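Long-range contacts in flap endonuclease 1 (Desulfurococcus amylolyticus, PDB 3ORY), which probably cleaves 5' flaps from branched DNA during replication and repair, as a structure-specific nuclease of the FEN1/XPG family: residues K36-D41 / D179-S185; A116-E120 / A131-A135. The contacts are given in a common frame with arbitrary orientation. Residue numbers count along the deposited sequence, not the author numbering.

Contact 1 of 2, residues K36-D41 / D179-S185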
ATOM      1  N   LYS A  36       4.246  16.938  -8.707  1.00 39.05           N
ATOM      2  CA  LYS A  36       3.722  15.715  -9.344  1.00 37.68           C
ATOM      3  C   LYS A  36       2.405  15.254  -8.726  1.00 36.06           C
ATOM      4  O   LYS A  36       2.174  15.408  -7.526  1.00 35.51           O
ATOM      5  CB  LYS A  36       4.747  14.572  -9.309  1.00 37.68           C
ATOM      6  CG  LYS A  36       6.078  14.874 -10.024  1.00 40.18           C
ATOM      7  CD  LYS A  36       5.947  14.801 -11.540  1.00 43.35           C
ATOM      8  CE  LYS A  36       6.974  15.691 -12.267  1.00 47.12           C
ATOM      9  NZ  LYS A  36       8.356  15.529 -11.738  1.00 48.06           N
ATOM     10  N   ILE A  37       1.541  14.699  -9.568  1.00 34.77           N
ATOM     11  CA  ILE A  37       0.317  14.058  -9.107  1.00 33.01           C
ATOM     12  C   ILE A  37       0.630  12.596  -8.840  1.00 32.04           C
ATOM     13  O   ILE A  37       1.126  11.891  -9.720  1.00 32.12           O
ATOM     14  CB  ILE A  37      -0.826  14.197 -10.138  1.00 32.94           C
ATOM     15  CG1 ILE A  37      -1.110  15.683 -10.422  1.00 33.97           C
ATOM     16  CG2 ILE A  37      -2.099  13.443  -9.645  1.00 31.95           C
ATOM     17  CD1 ILE A  37      -2.040  15.955 -11.614  1.00 35.43           C
ATOM     18  N   ILE A  38       0.362  12.144  -7.619  1.00 31.20           N
ATOM     19  CA  ILE A  38       0.625  10.756  -7.244  1.00 30.09           C
ATOM     20  C   ILE A  38      -0.692  10.098  -6.871  1.00 29.32           C
ATOM     21  O   ILE A  38      -1.433  10.616  -6.024  1.00 29.52           O
ATOM     22  CB  ILE A  38       1.647  10.648  -6.075  1.00 30.79           C
ATOM     23  CG1 ILE A  38       2.981  11.315  -6.427  1.00 30.84           C
ATOM     24  CG2 ILE A  38       1.859   9.185  -5.646  1.00 29.94           C
ATOM     25  CD1 ILE A  38       3.721  10.698  -7.577  1.00 32.75           C
ATOM     26  N   VAL A  39      -1.002   8.979  -7.523  1.00 27.72           N
ATOM     27  CA  VAL A  39      -2.231   8.261  -7.203  1.00 26.41           C
ATOM     28  C   VAL A  39      -1.955   7.138  -6.199  1.00 25.80           C
ATOM     29  O   VAL A  39      -1.256   6.170  -6.495  1.00 25.61           O
ATOM     30  CB  VAL A  39      -3.024   7.818  -8.470  1.00 26.13           C
ATOM     31  CG1 VAL A  39      -2.200   6.929  -9.383  1.00 25.55           C
ATOM     32  CG2 VAL A  39      -4.347   7.152  -8.088  1.00 25.76           C
ATOM     33  N   ILE A  40      -2.514   7.287  -5.005  1.00 25.33           N
ATOM     34  CA  ILE A  40      -2.186   6.411  -3.884  1.00 24.97           C
ATOM     35  C   ILE A  40      -3.273   5.374  -3.671  1.00 24.52           C
ATOM     36  O   ILE A  40      -4.440   5.717  -3.437  1.00 24.22           O
ATOM     37  CB  ILE A  40      -1.993   7.231  -2.577  1.00 25.69           C
ATOM     38  CG1 ILE A  40      -0.960   8.348  -2.805  1.00 25.98           C
ATOM     39  CG2 ILE A  40      -1.587   6.308  -1.404  1.00 24.16           C
ATOM     40  CD1 ILE A  40      -0.988   9.459  -1.718  1.00 25.92           C
ATOM     41  N   ASP A  41      -2.899   4.099  -3.751  1.00 24.00           N
ATOM     42  CA  ASP A  41      -3.874   3.058  -3.509  1.00 23.41           C
ATOM     43  C   ASP A  41      -4.374   3.186  -2.080  1.00 23.34           C
ATOM     44  O   ASP A  41      -3.582   3.225  -1.130  1.00 23.59           O
ATOM     45  CB  ASP A  41      -3.309   1.672  -3.770  1.00 23.08           C
ATOM     46  CG  ASP A  41      -4.354   0.603  -3.622  1.00 23.43           C
ATOM     47  OD1 ASP A  41      -5.113   0.371  -4.589  1.00 23.67           O
ATOM     48  OD2 ASP A  41      -4.437   0.010  -2.525  1.00 23.46           O
ATOM     49  N   ASP A 179      -2.763  11.013 -16.256  1.00 33.70           N
ATOM     50  CA  ASP A 179      -3.510  11.793 -15.269  1.00 33.52           C
ATOM     51  C   ASP A 179      -2.860  11.762 -13.891  1.00 32.96           C
ATOM     52  O   ASP A 179      -3.357  12.378 -12.953  1.00 33.50           O
ATOM     53  CB  ASP A 179      -4.977  11.343 -15.206  1.00 33.25           C
ATOM     54  CG  ASP A 179      -5.763  11.736 -16.448  1.00 34.15           C
ATOM     55  OD1 ASP A 179      -5.438  12.763 -17.073  1.00 34.60           O
ATOM     56  OD2 ASP A 179      -6.703  11.012 -16.816  1.00 35.25           O
ATOM     57  N   ALA A 180      -1.765  11.016 -13.779  1.00 32.13           N
ATOM     58  CA  ALA A 180      -0.906  11.019 -12.602  1.00 31.23           C
ATOM     59  C   ALA A 180       0.479  10.631 -13.057  1.00 31.11           C
ATOM     60  O   ALA A 180       0.642   9.975 -14.082  1.00 30.54           O
ATOM     61  CB  ALA A 180      -1.401  10.043 -11.531  1.00 30.69           C
ATOM     62  N   TYR A 181       1.476  11.046 -12.286  1.00 31.30           N
ATOM     63  CA  TYR A 181       2.861  10.748 -12.586  1.00 31.54           C
ATOM     64  C   TYR A 181       3.201   9.290 -12.267  1.00 30.74           C
ATOM     65  O   TYR A 181       3.930   8.636 -13.014  1.00 31.04           O
ATOM     66  CB  TYR A 181       3.774  11.702 -11.811  1.00 32.24           C
ATOM     67  CG  TYR A 181       5.232  11.343 -11.886  1.00 34.36           C
ATOM     68  CD1 TYR A 181       5.977  11.593 -13.041  1.00 37.08           C
ATOM     69  CD2 TYR A 181       5.871  10.750 -10.799  1.00 35.59           C
ATOM     70  CE1 TYR A 181       7.344  11.253 -13.106  1.00 38.96           C
ATOM     71  CE2 TYR A 181       7.212  10.410 -10.848  1.00 37.58           C
ATOM     72  CZ  TYR A 181       7.942  10.662 -11.996  1.00 39.08           C
ATOM     73  OH  TYR A 181       9.268  10.310 -12.013  1.00 41.53           O
ATOM     74  N   ALA A 182       2.672   8.787 -11.156  1.00 29.84           N
ATOM     75  CA  ALA A 182       2.988   7.441 -10.693  1.00 28.78           C
ATOM     76  C   ALA A 182       1.909   6.952  -9.749  1.00 28.13           C
ATOM     77  O   ALA A 182       1.177   7.751  -9.183  1.00 28.13           O
ATOM     78  CB  ALA A 182       4.350   7.428  -9.993  1.00 29.03           C
ATOM     79  N   SER A 183       1.802   5.631  -9.609  1.00 27.76           N
ATOM     80  CA  SER A 183       0.950   5.017  -8.607  1.00 27.43           C
ATOM     81  C   SER A 183       1.807   4.841  -7.361  1.00 27.77           C
ATOM     82  O   SER A 183       3.040   4.853  -7.446  1.00 28.84           O
ATOM     83  CB  SER A 183       0.381   3.666  -9.100  1.00 26.64           C
ATOM     84  OG  SER A 183       1.396   2.857  -9.673  1.00 26.60           O
ATOM     85  N   ALA A 184       1.169   4.720  -6.203  1.00 27.38           N
ATOM     86  CA  ALA A 184       1.902   4.574  -4.952  1.00 27.30           C
ATOM     87  C   ALA A 184       1.266   3.514  -4.078  1.00 26.74           C
ATOM     88  O   ALA A 184       0.047   3.541  -3.820  1.00 27.19           O
ATOM     89  CB  ALA A 184       2.003   5.922  -4.201  1.00 27.37           C
ATOM     90  N   SER A 185       2.105   2.593  -3.612  1.00 26.10           N
ATOM     91  CA  SER A 185       1.669   1.444  -2.814  1.00 25.66           C
ATOM     92  C   SER A 185       2.912   0.719  -2.328  1.00 26.24           C
ATOM     93  O   SER A 185       3.990   0.929  -2.876  1.00 26.08           O
ATOM     94  CB  SER A 185       0.855   0.484  -3.695  1.00 25.62           C
ATOM     95  OG  SER A 185       0.393  -0.625  -2.941  1.00 24.59           O
TER
HETATM   96  O   HOH W   1      -0.949   2.918  -1.244  1.00 22.88           O

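Contact 2 of 2, residues A116-E120 / A131-A135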
ATOM      1  N   ALA A 116       2.621 -15.217  15.324  1.00 43.77           N
ATOM      2  CA  ALA A 116       2.259 -16.097  16.448  1.00 44.65           C
ATOM      3  C   ALA A 116       3.366 -17.096  16.767  1.00 45.52           C
ATOM      4  O   ALA A 116       3.668 -17.339  17.932  1.00 46.15           O
ATOM      5  CB  ALA A 116       0.950 -16.833  16.170  1.00 44.29           C
ATOM      6  N   LYS A 117       3.957 -17.668  15.720  1.00 45.79           N
ATOM      7  CA  LYS A 117       5.074 -18.604  15.851  1.00 47.19           C
ATOM      8  C   LYS A 117       6.286 -17.904  16.481  1.00 47.42           C
ATOM      9  O   LYS A 117       6.882 -18.417  17.431  1.00 48.25           O
ATOM     10  CB  LYS A 117       5.390 -19.217  14.480  1.00 47.19           C
ATOM     11  CG  LYS A 117       6.812 -19.718  14.246  1.00 50.28           C
ATOM     12  CD  LYS A 117       6.950 -20.179  12.785  1.00 52.70           C
ATOM     13  CE  LYS A 117       8.285 -19.771  12.154  1.00 54.78           C
ATOM     14  NZ  LYS A 117       9.409 -20.679  12.531  1.00 56.99           N
ATOM     15  N   LYS A 118       6.613 -16.717  15.966  1.00 46.50           N
ATOM     16  CA  LYS A 118       7.726 -15.915  16.480  1.00 46.55           C
ATOM     17  C   LYS A 118       7.513 -15.413  17.917  1.00 46.68           C
ATOM     18  O   LYS A 118       8.464 -15.361  18.705  1.00 47.23           O
ATOM     19  CB  LYS A 118       8.017 -14.737  15.548  1.00 46.04           C
ATOM     20  CG  LYS A 118       8.414 -15.100  14.107  1.00 46.47           C
ATOM     21  CD  LYS A 118       9.677 -15.958  14.020  1.00 49.63           C
ATOM     22  CE  LYS A 118      10.941 -15.143  14.232  1.00 51.55           C
ATOM     23  NZ  LYS A 118      12.158 -15.995  14.080  1.00 53.65           N
ATOM     24  N   TYR A 119       6.276 -15.047  18.260  1.00 45.51           N
ATOM     25  CA  TYR A 119       5.954 -14.630  19.628  1.00 45.66           C
ATOM     26  C   TYR A 119       6.190 -15.764  20.613  1.00 47.56           C
ATOM     27  O   TYR A 119       6.730 -15.548  21.701  1.00 48.06           O
ATOM     28  CB  TYR A 119       4.506 -14.136  19.756  1.00 44.27           C
ATOM     29  CG  TYR A 119       4.116 -13.758  21.175  1.00 42.46           C
ATOM     30  CD1 TYR A 119       4.526 -12.547  21.727  1.00 40.38           C
ATOM     31  CD2 TYR A 119       3.336 -14.615  21.969  1.00 41.45           C
ATOM     32  CE1 TYR A 119       4.174 -12.190  23.025  1.00 39.83           C
ATOM     33  CE2 TYR A 119       2.979 -14.261  23.284  1.00 40.35           C
ATOM     34  CZ  TYR A 119       3.399 -13.045  23.795  1.00 39.22           C
ATOM     35  OH  TYR A 119       3.066 -12.670  25.072  1.00 39.76           O
ATOM     36  N   GLU A 120       5.768 -16.964  20.219  1.00 48.58           N
ATOM     37  CA  GLU A 120       5.914 -18.156  21.037  1.00 51.04           C
ATOM     38  C   GLU A 120       7.393 -18.470  21.287  1.00 52.42           C
ATOM     39  O   GLU A 120       7.789 -18.771  22.420  1.00 53.20           O
ATOM     40  CB  GLU A 120       5.202 -19.336  20.372  1.00 51.15           C
ATOM     41  CG  GLU A 120       5.511 -20.678  21.015  1.00 55.25           C
ATOM     42  CD  GLU A 120       4.367 -21.664  20.910  1.00 58.02           C
ATOM     43  OE1 GLU A 120       3.665 -21.661  19.871  1.00 58.53           O
ATOM     44  OE2 GLU A 120       4.180 -22.443  21.873  1.00 60.01           O
ATOM     45  N   ALA A 131       9.353 -10.358  21.935  1.00 58.70           N
ATOM     46  CA  ALA A 131       7.975 -10.631  22.325  1.00 57.86           C
ATOM     47  C   ALA A 131       7.063  -9.455  21.993  1.00 56.73           C
ATOM     48  O   ALA A 131       6.035  -9.633  21.345  1.00 55.36           O
ATOM     49  CB  ALA A 131       7.895 -10.970  23.801  1.00 58.82           C
ATOM     50  N   ARG A 132       7.460  -8.257  22.418  1.00 56.88           N
ATOM     51  CA  ARG A 132       6.693  -7.038  22.170  1.00 56.32           C
ATOM     52  C   ARG A 132       6.506  -6.759  20.673  1.00 55.09           C
ATOM     53  O   ARG A 132       5.443  -6.306  20.248  1.00 54.30           O
ATOM     54  CB  ARG A 132       7.357  -5.856  22.880  1.00 57.17           C
ATOM     55  CG  ARG A 132       6.478  -4.627  23.050  1.00 57.82           C
ATOM     56  CD  ARG A 132       6.836  -3.847  24.318  1.00 60.91           C
ATOM     57  NE  ARG A 132       8.244  -3.447  24.383  1.00 63.15           N
ATOM     58  CZ  ARG A 132       9.162  -4.025  25.156  1.00 65.45           C
ATOM     59  NH1 ARG A 132       8.838  -5.039  25.948  1.00 66.62           N
ATOM     60  NH2 ARG A 132      10.413  -3.586  25.136  1.00 67.11           N
ATOM     61  N   ARG A 133       7.534  -7.056  19.882  1.00 55.01           N
ATOM     62  CA  ARG A 133       7.498  -6.856  18.435  1.00 54.15           C
ATOM     63  C   ARG A 133       6.543  -7.835  17.752  1.00 53.05           C
ATOM     64  O   ARG A 133       5.712  -7.437  16.930  1.00 52.01           O
ATOM     65  CB  ARG A 133       8.901  -7.003  17.848  1.00 54.78           C
ATOM     66  CG  ARG A 133       9.006  -6.675  16.356  1.00 56.00           C
ATOM     67  CD  ARG A 133      10.398  -6.983  15.802  1.00 58.43           C
ATOM     68  NE  ARG A 133      11.460  -6.492  16.685  1.00 61.67           N
ATOM     69  CZ  ARG A 133      12.758  -6.759  16.537  1.00 63.44           C
ATOM     70  NH1 ARG A 133      13.637  -6.266  17.402  1.00 63.91           N
ATOM     71  NH2 ARG A 133      13.180  -7.520  15.531  1.00 63.17           N
ATOM     72  N   TYR A 134       6.662  -9.114  18.095  1.00 52.85           N
ATOM     73  CA  TYR A 134       5.851 -10.146  17.454  1.00 51.97           C
ATOM     74  C   TYR A 134       4.419 -10.216  17.996  1.00 50.92           C
ATOM     75  O   TYR A 134       3.554 -10.842  17.389  1.00 50.16           O
ATOM     76  CB  TYR A 134       6.554 -11.502  17.530  1.00 52.88           C
ATOM     77  CG  TYR A 134       7.864 -11.532  16.768  1.00 54.63           C
ATOM     78  CD1 TYR A 134       7.919 -11.145  15.429  1.00 54.86           C
ATOM     79  CD2 TYR A 134       9.048 -11.954  17.387  1.00 56.79           C
ATOM     80  CE1 TYR A 134       9.116 -11.168  14.722  1.00 56.44           C
ATOM     81  CE2 TYR A 134      10.253 -11.986  16.685  1.00 57.92           C
ATOM     82  CZ  TYR A 134      10.274 -11.590  15.354  1.00 57.84           C
ATOM     83  OH  TYR A 134      11.453 -11.616  14.647  1.00 60.24           O
ATOM     84  N   ALA A 135       4.184  -9.558  19.127  1.00 50.41           N
ATOM     85  CA  ALA A 135       2.869  -9.520  19.754  1.00 49.94           C
ATOM     86  C   ALA A 135       1.913  -8.540  19.082  1.00 48.71           C
ATOM     87  O   ALA A 135       0.698  -8.635  19.275  1.00 48.07           O
ATOM     88  CB  ALA A 135       3.007  -9.173  21.222  1.00 50.45           C
TER

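Contact 1 of 2, residues K36-D41 / D179-S185
Two parallel strands, 37-41 and 182-184, lie edge to edge in the core of the nuclease. Their backbone bonding is centred on Val39, whose N donates to Ala182 O (3.0 Å) and whose O accepts from Ala184 N (2.8 Å), so that one residue spans the two that flank Ser183. Asp41 N to Ala184 O (3.0 Å) continues the pattern, and a water donates to Asp41 O (2.7 Å) and Ala184 O (2.8 Å) where the strands end. At the other end, Tyr181 has helical backbone angles (-75°/-40°); its N bonds Ile37 O at 2.7 Å, and the register slips by one residue.

Apolar contacts fill one face with Ile38, Ile40, Ala182 and Ala184. The small Ala184 leaves room for its bulky partners: its CB lies 3.6 Å from Ile38 CG2 and 4.1 Å from Ile40 CG1. On the other face Val39 CG1 reaches Ala180 CB at 3.9 Å.

Lys36 suits the partly exposed end. Its CD lies over the Tyr181 ring in a CH-pi contact, 3.9 Å from the centroid, and its NZ makes a cation-pi contact at 4.9 Å.

Asp41 N-caps helix 42-52 through Asn44 N and lies close to Glu168, an acidic grouping consistent with the metal-dependent active site of this family. Strand 37-41 is sandwiched in the sheet, since Ile38 and Ile40 bond strand 88-93 on its other edge, while 182-184 pairs onward with 197-200. Helix 167-176 packs on Val39 through Ile174 and Val175.

Contact 2 of 2, residues A116-E120 / A131-A135
Side-chain rotamers decide how these two successive helices touch. Tyr134, at chi1 -64° (m), turns one ring face to Lys118, whose CB sits almost on the ring normal, 3.4 Å from the centroid of the Tyr134 ring: a close CH-pi contact. Lysine serves well here, because its first methylene can press on an aromatic ring while the m, m, m, t chain carries the ammonium away, where NZ has a long, weak ion pair with Glu121. Tyr119 instead adopts t (177°), which runs its ring crosswise to the neighbouring helix, with CD1 and CE1 on the near side: the ring edge, at CD1, is 3.3 Å from Ala131 O, and CE1 is 3.7 Å from Ala135 CB and 4.0 Å from Ala131 CB. These alanines are short enough to let the tyrosine lie close, and the backbones approach to 5.0 Å between Tyr119 CA and Tyr134 CA. Helices 102-125 and 128-134, joined by a short link and projecting from the globular body, are consistent with the helical arch of flap endonucleases, through which the 5' flap is thought to thread.

How the contacts relate
Contact 1 lies deep in the sheet, its centre about 12 Å from that of the chain, whereas contact 2 is a surface contact about 24 Å out and on the opposite side of the chain's centre. Their centres are 35 Å apart and their nearest atoms about 21 Å, so neither touches the other. In sequence, contact 2 falls within the 137 residues, more than half of them helical, that separate the two segments of contact 1. A phosphate ion, probably from the crystallisation liquor, lies about 3 Å from the Asp41 side chain, marking the strand ends of contact 1 as the likely catalytic end; contact 2 would belong to the arch that guides DNA toward it.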